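Local coordinates for sortase family protein (Clostridium perfringens, PDB 6IXZ) that is a class C sortase, a cysteine transpeptidase of the kind that probably joins pilin subunits into pili at the cell surface, at residues Y166-T171 against L183-R188; L125-V130 against Y142-I147; I75-S80 against V88-G93. One frame throughout, in Å; residues are numbered along the deposited sequence.

Contact 1: residues Y166-T171 against L183-R188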
loop_
_atom_site.group_PDB
_atom_site.type_symbol
_atom_site.label_atom_id
_atom_site.label_comp_id
_atom_site.label_asym_id
_atom_site.label_seq_id
_atom_site.Cartn_x
_atom_site.Cartn_y
_atom_site.Cartn_z
ATOM N N TYR A 166 5.450 3.626 -8.842
ATOM C CA TYR A 166 6.051 3.732 -7.512
ATOM C C TYR A 166 5.064 3.216 -6.466
ATOM O O TYR A 166 3.843 3.427 -6.583
ATOM C CB TYR A 166 6.376 5.192 -7.126
ATOM C CG TYR A 166 7.542 5.874 -7.833
ATOM C CD1 TYR A 166 8.669 5.161 -8.256
ATOM C CD2 TYR A 166 7.470 7.231 -8.143
ATOM C CE1 TYR A 166 9.715 5.811 -8.911
ATOM C CE2 TYR A 166 8.510 7.888 -8.784
ATOM C CZ TYR A 166 9.641 7.174 -9.143
ATOM O OH TYR A 166 10.680 7.821 -9.753
ATOM N N VAL A 167 5.619 2.625 -5.412
ATOM C CA VAL A 167 4.916 2.435 -4.148
ATOM C C VAL A 167 5.801 3.021 -3.053
ATOM O O VAL A 167 7.003 2.709 -2.963
ATOM C CB VAL A 167 4.614 0.958 -3.898
ATOM C CG1 VAL A 167 4.011 0.739 -2.517
ATOM C CG2 VAL A 167 3.705 0.430 -4.996
ATOM N N THR A 168 5.223 3.918 -2.254
ATOM C CA THR A 168 5.891 4.410 -1.056
ATOM C C THR A 168 5.385 3.712 0.224
ATOM O O THR A 168 4.164 3.482 0.425
ATOM C CB THR A 168 5.803 5.949 -0.922
ATOM O OG1 THR A 168 6.570 6.603 -1.953
ATOM C CG2 THR A 168 6.346 6.396 0.423
ATOM N N LEU A 169 6.339 3.254 1.024
ATOM C CA LEU A 169 6.051 2.752 2.372
ATOM C C LEU A 169 6.205 3.914 3.339
ATOM O O LEU A 169 7.139 4.677 3.232
ATOM C CB LEU A 169 7.020 1.631 2.733
ATOM C CG LEU A 169 7.127 0.550 1.648
ATOM C CD1 LEU A 169 8.059 -0.558 2.084
ATOM C CD2 LEU A 169 5.748 0.030 1.313
ATOM N N LEU A 170 5.206 4.122 4.180
ATOM C CA LEU A 170 5.173 5.284 5.065
ATOM C C LEU A 170 4.983 4.793 6.493
ATOM O O LEU A 170 4.054 4.033 6.781
ATOM C CB LEU A 170 4.035 6.187 4.639
ATOM C CG LEU A 170 3.755 7.484 5.367
ATOM C CD1 LEU A 170 2.822 8.295 4.491
ATOM C CD2 LEU A 170 3.101 7.173 6.716
ATOM N N THR A 171 5.904 5.168 7.377
ATOM C CA THR A 171 5.729 4.936 8.814
ATOM C C THR A 171 5.875 6.222 9.603
ATOM O O THR A 171 6.648 7.091 9.212
ATOM C CB THR A 171 6.747 3.926 9.352
ATOM O OG1 THR A 171 6.400 3.551 10.691
ATOM C CG2 THR A 171 8.110 4.488 9.348
ATOM N N LEU A 183 9.455 7.962 4.707
ATOM C CA LEU A 183 8.954 7.503 3.421
ATOM C C LEU A 183 10.027 6.645 2.816
ATOM O O LEU A 183 11.186 7.056 2.775
ATOM C CB LEU A 183 8.734 8.688 2.472
ATOM C CG LEU A 183 7.792 9.777 2.980
ATOM C CD1 LEU A 183 7.597 10.850 1.916
ATOM C CD2 LEU A 183 6.453 9.169 3.394
ATOM N N VAL A 184 9.651 5.470 2.330
ATOM C CA VAL A 184 10.598 4.596 1.621
ATOM C C VAL A 184 9.987 4.251 0.273
ATOM O O VAL A 184 9.044 3.453 0.210
ATOM C CB VAL A 184 10.889 3.301 2.436
ATOM C CG1 VAL A 184 11.810 2.370 1.668
ATOM C CG2 VAL A 184 11.504 3.644 3.789
ATOM N N ARG A 185 10.507 4.866 -0.799
ATOM C CA ARG A 185 9.914 4.747 -2.124
ATOM C C ARG A 185 10.597 3.652 -2.895
ATOM O O ARG A 185 11.832 3.616 -2.974
ATOM C CB ARG A 185 10.070 6.030 -2.951
ATOM C CG ARG A 185 9.231 6.019 -4.218
ATOM C CD ARG A 185 9.429 7.320 -4.994
ATOM N NE ARG A 185 10.759 7.377 -5.597
ATOM C CZ ARG A 185 11.297 8.467 -6.157
ATOM N NH1 ARG A 185 10.640 9.608 -6.151
ATOM N NH2 ARG A 185 12.512 8.407 -6.691
ATOM N N GLY A 186 9.788 2.746 -3.423
ATOM C CA GLY A 186 10.279 1.686 -4.308
ATOM C C GLY A 186 9.730 1.844 -5.701
ATOM O O GLY A 186 8.697 2.501 -5.903
ATOM N N GLU A 187 10.529 1.420 -6.680
ATOM C CA GLU A 187 10.138 1.475 -8.093
ATOM C C GLU A 187 10.007 0.054 -8.637
ATOM O O GLU A 187 10.776 -0.824 -8.255
ATOM C CB GLU A 187 11.176 2.273 -8.914
ATOM C CG GLU A 187 10.853 2.393 -10.408
ATOM C CD GLU A 187 11.571 3.551 -11.093
ATOM O OE1 GLU A 187 12.508 4.121 -10.501
ATOM O OE2 GLU A 187 11.175 3.927 -12.215
ATOM N N ARG A 188 8.971 -0.163 -9.442
ATOM C CA ARG A 188 8.614 -1.467 -10.004
ATOM C C ARG A 188 9.842 -2.097 -10.655
ATOM O O ARG A 188 10.534 -1.428 -11.431
ATOM C CB ARG A 188 7.522 -1.276 -11.071
ATOM C CG ARG A 188 6.835 -2.543 -11.576
ATOM C CD ARG A 188 5.969 -3.200 -10.512
ATOM N NE ARG A 188 5.318 -4.389 -11.026
ATOM C CZ ARG A 188 4.284 -4.392 -11.869
ATOM N NH1 ARG A 188 3.693 -3.259 -12.247
ATOM N NH2 ARG A 188 3.842 -5.541 -12.357
#
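Tyr166 stands with CG anti to its carbonyl carbon (chi1 -72°), while Arg185 starts with CG anti to its backbone N and bends at chi3 (71°), and the two torsions lay the arginine across the tyrosine ring. Both belong to the antiparallel hairpin 165-173/180-188 of the sortase beta-barrel fold; strand 165-173 runs on to Cys172, the predicted acyl-thioester residue. Arg185 CD sits over the ring, 3.7 Å from the Tyr166 centroid, and the guanidinium follows flat toward the hydroxyl, its plane only 3° from that of the ring. This makes a cation-pi stack, with Arg185 CZ 4.1 Å from the Tyr166 centroid. Asn145 on the next strand accepts a bond from Arg185 NE, which helps fix the guanidinium against the ring. Glu187, extended beyond CG, comes to the ring edge instead, where its carboxylate stands steeply to the ring plane. Thr168 fits beside the arginine stem, and its OG1 is hydrogen-bonded to His104 of strand 103-109, on the other flank of 165-173. Val167 and Leu169 form the hydrogen-bonded pairs with Gly186 and Val184; the side chains of Val167 and Leu169 lie on the other face of the sheet, against Phe131, and Val184 there meets Val144. Farther along the Tyr166 side, Leu170 and Leu183 run side by side, pointing the same way, and Leu183 CD2 touches Leu170 CG at 3.7 Å.

Contact 2: residues L125-V130 against Y142-I147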
loop_
_atom_site.group_PDB
_atom_site.type_symbol
_atom_site.label_atom_id
_atom_site.label_comp_id
_atom_site.label_asym_id
_atom_site.label_seq_id
_atom_site.Cartn_x
_atom_site.Cartn_y
_atom_site.Cartn_z
ATOM N N LEU A 125 15.957 -0.287 5.800
ATOM C CA LEU A 125 16.079 -0.479 4.368
ATOM C C LEU A 125 17.036 0.551 3.749
ATOM O O LEU A 125 17.129 1.667 4.213
ATOM C CB LEU A 125 14.719 -0.390 3.692
ATOM C CG LEU A 125 13.706 -1.471 4.038
ATOM C CD1 LEU A 125 12.374 -1.177 3.381
ATOM C CD2 LEU A 125 14.222 -2.836 3.619
ATOM N N LYS A 126 17.688 0.170 2.662
ATOM C CA LYS A 126 18.496 1.080 1.854
ATOM C C LYS A 126 18.202 0.925 0.348
ATOM O O LYS A 126 17.519 0.002 -0.066
ATOM C CB LYS A 126 19.974 0.825 2.144
ATOM C CG LYS A 126 20.388 -0.635 2.053
ATOM C CD LYS A 126 20.233 -1.192 0.643
ATOM C CE LYS A 126 20.982 -2.503 0.443
ATOM N NZ LYS A 126 22.458 -2.304 0.483
ATOM N N ASP A 127 18.695 1.856 -0.463
ATOM C CA ASP A 127 18.578 1.767 -1.921
ATOM C C ASP A 127 18.917 0.365 -2.409
ATOM O O ASP A 127 19.859 -0.251 -1.919
ATOM C CB ASP A 127 19.529 2.773 -2.588
ATOM C CG ASP A 127 18.970 4.181 -2.613
ATOM O OD1 ASP A 127 17.757 4.373 -2.323
ATOM O OD2 ASP A 127 19.740 5.096 -2.959
ATOM N N GLY A 128 18.102 -0.171 -3.312
ATOM C CA GLY A 128 18.293 -1.548 -3.774
ATOM C C GLY A 128 17.536 -2.655 -3.041
ATOM O O GLY A 128 17.249 -3.675 -3.646
ATOM N N ASP A 129 17.149 -2.457 -1.775
ATOM C CA ASP A 129 16.340 -3.467 -1.052
ATOM C C ASP A 129 14.962 -3.650 -1.697
ATOM O O ASP A 129 14.490 -2.807 -2.469
ATOM C CB ASP A 129 16.165 -3.112 0.438
ATOM C CG ASP A 129 17.441 -3.272 1.233
ATOM O OD1 ASP A 129 18.358 -3.980 0.741
ATOM O OD2 ASP A 129 17.566 -2.636 2.313
ATOM N N VAL A 130 14.340 -4.796 -1.452
ATOM C CA VAL A 130 13.195 -5.201 -2.263
ATOM C C VAL A 130 11.973 -5.462 -1.389
ATOM O O VAL A 130 12.083 -5.833 -0.223
ATOM C CB VAL A 130 13.501 -6.455 -3.116
ATOM C CG1 VAL A 130 14.510 -6.134 -4.214
ATOM C CG2 VAL A 130 13.990 -7.594 -2.235
ATOM N N TYR A 142 9.059 -4.427 -6.044
ATOM C CA TYR A 142 9.562 -3.071 -6.071
ATOM C C TYR A 142 10.972 -3.024 -5.491
ATOM O O TYR A 142 11.343 -3.812 -4.632
ATOM C CB TYR A 142 8.605 -2.123 -5.300
ATOM C CG TYR A 142 7.304 -1.882 -6.013
ATOM C CD1 TYR A 142 7.135 -0.786 -6.832
ATOM C CD2 TYR A 142 6.274 -2.803 -5.946
ATOM C CE1 TYR A 142 5.979 -0.587 -7.529
ATOM C CE2 TYR A 142 5.120 -2.634 -6.681
ATOM C CZ TYR A 142 4.961 -1.499 -7.449
ATOM O OH TYR A 142 3.813 -1.322 -8.191
ATOM N N LYS A 143 11.736 -2.047 -5.936
ATOM C CA LYS A 143 13.051 -1.807 -5.390
ATOM C C LYS A 143 13.173 -0.366 -4.919
ATOM O O LYS A 143 12.912 0.577 -5.692
ATOM C CB LYS A 143 14.097 -2.076 -6.469
ATOM C CG LYS A 143 15.539 -1.915 -6.029
ATOM C CD LYS A 143 16.463 -2.302 -7.169
ATOM C CE LYS A 143 16.034 -1.611 -8.454
ATOM N NZ LYS A 143 17.164 -1.492 -9.411
ATOM N N VAL A 144 13.648 -0.226 -3.680
ATOM C CA VAL A 144 13.826 1.053 -3.007
ATOM C C VAL A 144 14.776 1.964 -3.790
ATOM O O VAL A 144 15.877 1.552 -4.150
ATOM C CB VAL A 144 14.397 0.856 -1.591
ATOM C CG1 VAL A 144 14.652 2.193 -0.925
ATOM C CG2 VAL A 144 13.449 0.028 -0.744
ATOM N N ASN A 145 14.352 3.193 -4.057
ATOM C CA ASN A 145 15.247 4.171 -4.681
ATOM C C ASN A 145 15.223 5.559 -4.059
ATOM O O ASN A 145 16.012 6.403 -4.438
ATOM C CB ASN A 145 15.000 4.265 -6.190
ATOM C CG ASN A 145 13.640 4.849 -6.540
ATOM O OD1 ASN A 145 12.884 5.300 -5.679
ATOM N ND2 ASN A 145 13.330 4.852 -7.821
ATOM N N GLN A 146 14.399 5.778 -3.041
ATOM C CA GLN A 146 14.414 7.059 -2.347
ATOM C C GLN A 146 13.957 6.865 -0.916
ATOM O O GLN A 146 12.904 6.283 -0.694
ATOM C CB GLN A 146 13.531 8.082 -3.052
ATOM C CG GLN A 146 13.624 9.487 -2.444
ATOM C CD GLN A 146 12.774 10.517 -3.167
ATOM O OE1 GLN A 146 13.255 11.201 -4.074
ATOM N NE2 GLN A 146 11.551 10.731 -2.679
ATOM N N ILE A 147 14.788 7.270 0.040
ATOM C CA ILE A 147 14.389 7.339 1.444
ATOM C C ILE A 147 14.407 8.770 1.973
ATOM O O ILE A 147 15.405 9.451 1.871
ATOM C CB ILE A 147 15.274 6.398 2.308
ATOM C CG1 ILE A 147 14.984 4.939 1.934
ATOM C CG2 ILE A 147 15.034 6.622 3.798
ATOM C CD1 ILE A 147 16.118 4.218 1.254
HETATM O O HOH W 1 17.537 7.042 -0.653
#
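Val144 O is gripped from two sides of one peptide: Gly128 N donates to it at 2.9 Å in a nearly straight bond, and the CA-H of Asp127 adds a weaker contact, Asp127 CA to Val144 O 3.5 Å. Val144 N in turn donates to Asp129 O at 3.0 Å, and these backbone bonds hold a type II beta turn, Lys126 to Asp129, to strand 138-150. The turn is closed on itself by Asp129 N to Lys126 O and by Lys126 N to Asp129 OD2 at 2.8 Å, the N arriving from above the carboxylate plane. Val144 also wedges its side chain into the turn. With CG1 anti to the backbone N (chi1 177°), its two methyls rest against the two ends of the turn, CG1 by Lys126 O and CG2 3.5 Å from Asp129 O. On the exposed side, the stem of Lys143 runs over Gly128, CG lying 3.4 Å from Gly128 O. Just beyond Val144, Asn145 and Gln146 both face Arg185 of the next strand, a classic beta bulge. Past it a water donates to Asp127 OD1 and accepts from Ile147 N at 2.8 Å. The loop entering strand 130-135 is thus held through main-chain polar groups, with one carboxylate shaping the turn and another reaching the strand through solvent.

Contact 3: residues I75-S80 against V88-G93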
loop_
_atom_site.group_PDB
_atom_site.type_symbol
_atom_site.label_atom_id
_atom_site.label_comp_id
_atom_site.label_asym_id
_atom_site.label_seq_id
_atom_site.Cartn_x
_atom_site.Cartn_y
_atom_site.Cartn_z
ATOM N N ILE A 75 -2.786 -5.570 3.715
ATOM C CA ILE A 75 -2.981 -4.197 3.260
ATOM C C ILE A 75 -4.474 -3.912 3.133
ATOM O O ILE A 75 -5.194 -4.597 2.409
ATOM C CB ILE A 75 -2.289 -3.940 1.920
ATOM C CG1 ILE A 75 -0.777 -4.087 2.061
ATOM C CG2 ILE A 75 -2.586 -2.536 1.403
ATOM C CD1 ILE A 75 -0.166 -4.668 0.815
ATOM N N TYR A 76 -4.937 -2.961 3.940
ATOM C CA TYR A 76 -6.303 -2.474 3.899
ATOM C C TYR A 76 -6.377 -1.269 2.942
ATOM O O TYR A 76 -5.393 -0.572 2.730
ATOM C CB TYR A 76 -6.750 -2.033 5.302
ATOM C CG TYR A 76 -6.768 -3.149 6.323
ATOM C CD1 TYR A 76 -5.619 -3.491 7.018
ATOM C CD2 TYR A 76 -7.937 -3.863 6.600
ATOM C CE1 TYR A 76 -5.634 -4.475 7.975
ATOM C CE2 TYR A 76 -7.955 -4.848 7.566
ATOM C CZ TYR A 76 -6.794 -5.173 8.221
ATOM O OH TYR A 76 -6.775 -6.188 9.149
ATOM N N TYR A 77 -7.561 -0.993 2.415
ATOM C CA TYR A 77 -7.816 0.323 1.863
ATOM C C TYR A 77 -8.220 1.265 2.992
ATOM O O TYR A 77 -9.044 0.906 3.844
ATOM C CB TYR A 77 -8.915 0.312 0.793
ATOM C CG TYR A 77 -8.978 1.645 0.082
ATOM C CD1 TYR A 77 -9.900 2.631 0.471
ATOM C CD2 TYR A 77 -7.980 2.007 -0.804
ATOM C CE1 TYR A 77 -9.900 3.882 -0.121
ATOM C CE2 TYR A 77 -7.974 3.251 -1.409
ATOM C CZ TYR A 77 -8.930 4.185 -1.048
ATOM O OH TYR A 77 -8.878 5.427 -1.617
ATOM N N GLY A 78 -7.640 2.462 2.969
ATOM C CA GLY A 78 -8.100 3.558 3.811
ATOM C C GLY A 78 -7.131 3.762 4.956
ATOM O O GLY A 78 -6.283 2.921 5.200
ATOM N N THR A 79 -7.168 4.926 5.593
ATOM C CA THR A 79 -6.249 5.200 6.704
ATOM C C THR A 79 -6.931 5.963 7.837
ATOM O O THR A 79 -6.288 6.723 8.517
ATOM C CB THR A 79 -5.050 6.080 6.281
ATOM O OG1 THR A 79 -5.519 7.345 5.753
ATOM C CG2 THR A 79 -4.125 5.342 5.277
ATOM N N SER A 80 -8.220 5.762 8.050
ATOM C CA SER A 80 -8.822 6.338 9.238
ATOM C C SER A 80 -8.339 5.557 10.464
ATOM O O SER A 80 -7.803 4.450 10.351
ATOM C CB SER A 80 -10.344 6.318 9.119
ATOM O OG SER A 80 -10.791 5.019 8.817
ATOM N N VAL A 88 -1.667 -1.817 7.965
ATOM C CA VAL A 88 -1.232 -0.950 6.885
ATOM C C VAL A 88 -2.410 -0.654 5.999
ATOM O O VAL A 88 -3.158 -1.573 5.635
ATOM C CB VAL A 88 -0.190 -1.674 6.007
ATOM C CG1 VAL A 88 0.262 -0.759 4.857
ATOM C CG2 VAL A 88 0.975 -2.098 6.846
ATOM N N GLY A 89 -2.528 0.615 5.623
ATOM C CA GLY A 89 -3.616 1.112 4.833
ATOM C C GLY A 89 -3.137 1.912 3.641
ATOM O O GLY A 89 -2.212 2.720 3.751
ATOM N N VAL A 90 -3.813 1.716 2.509
ATOM C CA VAL A 90 -3.607 2.553 1.320
ATOM C C VAL A 90 -4.128 3.969 1.605
ATOM O O VAL A 90 -5.285 4.138 1.999
ATOM C CB VAL A 90 -4.331 1.996 0.068
ATOM C CG1 VAL A 90 -4.076 2.894 -1.141
ATOM C CG2 VAL A 90 -3.934 0.559 -0.237
ATOM N N LEU A 91 -3.290 4.976 1.369
ATOM C CA LEU A 91 -3.666 6.362 1.648
ATOM C C LEU A 91 -4.676 6.914 0.617
ATOM O O LEU A 91 -4.497 6.781 -0.602
ATOM C CB LEU A 91 -2.403 7.229 1.681
ATOM C CG LEU A 91 -2.652 8.696 1.937
ATOM C CD1 LEU A 91 -3.336 8.889 3.283
ATOM C CD2 LEU A 91 -1.375 9.503 1.820
ATOM N N GLU A 92 -5.735 7.548 1.120
ATOM C CA GLU A 92 -6.810 8.069 0.277
ATOM C C GLU A 92 -6.264 9.065 -0.707
ATOM O O GLU A 92 -5.364 9.822 -0.380
ATOM C CB GLU A 92 -7.891 8.736 1.142
ATOM C CG GLU A 92 -8.695 7.753 1.976
ATOM C CD GLU A 92 -8.070 7.469 3.326
ATOM O OE1 GLU A 92 -6.886 7.829 3.546
ATOM O OE2 GLU A 92 -8.714 6.786 4.131
ATOM N N GLY A 93 -6.742 9.005 -1.947
ATOM C CA GLY A 93 -6.221 9.874 -2.995
ATOM C C GLY A 93 -4.901 9.400 -3.605
ATOM O O GLY A 93 -4.316 10.108 -4.422
#
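Thr79 and Glu92 meet at the partly exposed end of a beta-alpha-beta unit, in which strand 71-77, helix 81-86 and strand 88-90 place two neighbouring strands parallel. At the buried end the strands are tightly joined: Tyr76 N donates to Val88 O, and Val90 N to Tyr76 O, both at 2.8 Å. Val90 is the wedge here, its CG2 3.8 Å from Ile75 CG2 while CB and CG1 lie against the CD2-CE2 side of Tyr77. The Tyr77 ring, swung out with CG anti to the backbone N (chi1 -170°), crosses the valine at about a right angle and carries its hydroxyl toward the backbone of Glu92. Gly78 O stands where a side chain of Gly89 would begin, and Gly89 CA approaches it to 3.2 Å. Beyond the strands the pairing becomes less regular, and Gly78 N reaches Val90 O through a bent bond (139° at the hydrogen). Here side chains take over. Glu92 bends at chi2 (88°), which turns its carboxylate back to Thr79, the two side chains running antiparallel. Ser80, next in the chain and just ahead of helix 81-86, bonds Glu57 through OG. Of the two carboxylate oxygens, Glu92 OE2 accepts from Thr79 N at 2.8 Å, and Glu92 OE1 accepts from Thr79 OG1 through its syn lone pair at 2.6 Å.

Overall arrangement
All three contacts reach the mixed sheet of the sortase beta-barrel, and they close in the chain order contact 3, contact 2, contact 1. Contacts 1 and 2 are direct neighbours, their centres about 8 Å apart, because strands 180-188 and 138-150 lie side by side; Glu187 N approaches Lys143 O at 2.7 Å, probably as a hydrogen bond. Contact 3 lies about 14 Å from contact 1 and about 21 Å from contact 2, centre to centre, with strand 103-109 between 88-90 and 165-173. The Leu170 side chain is about 5 Å from that of predicted Cys172, and Thr79's about 8 Å from that of predicted His110: contact 1 adjoins the probable active site, contact 3 lies near it and contact 2 is remote.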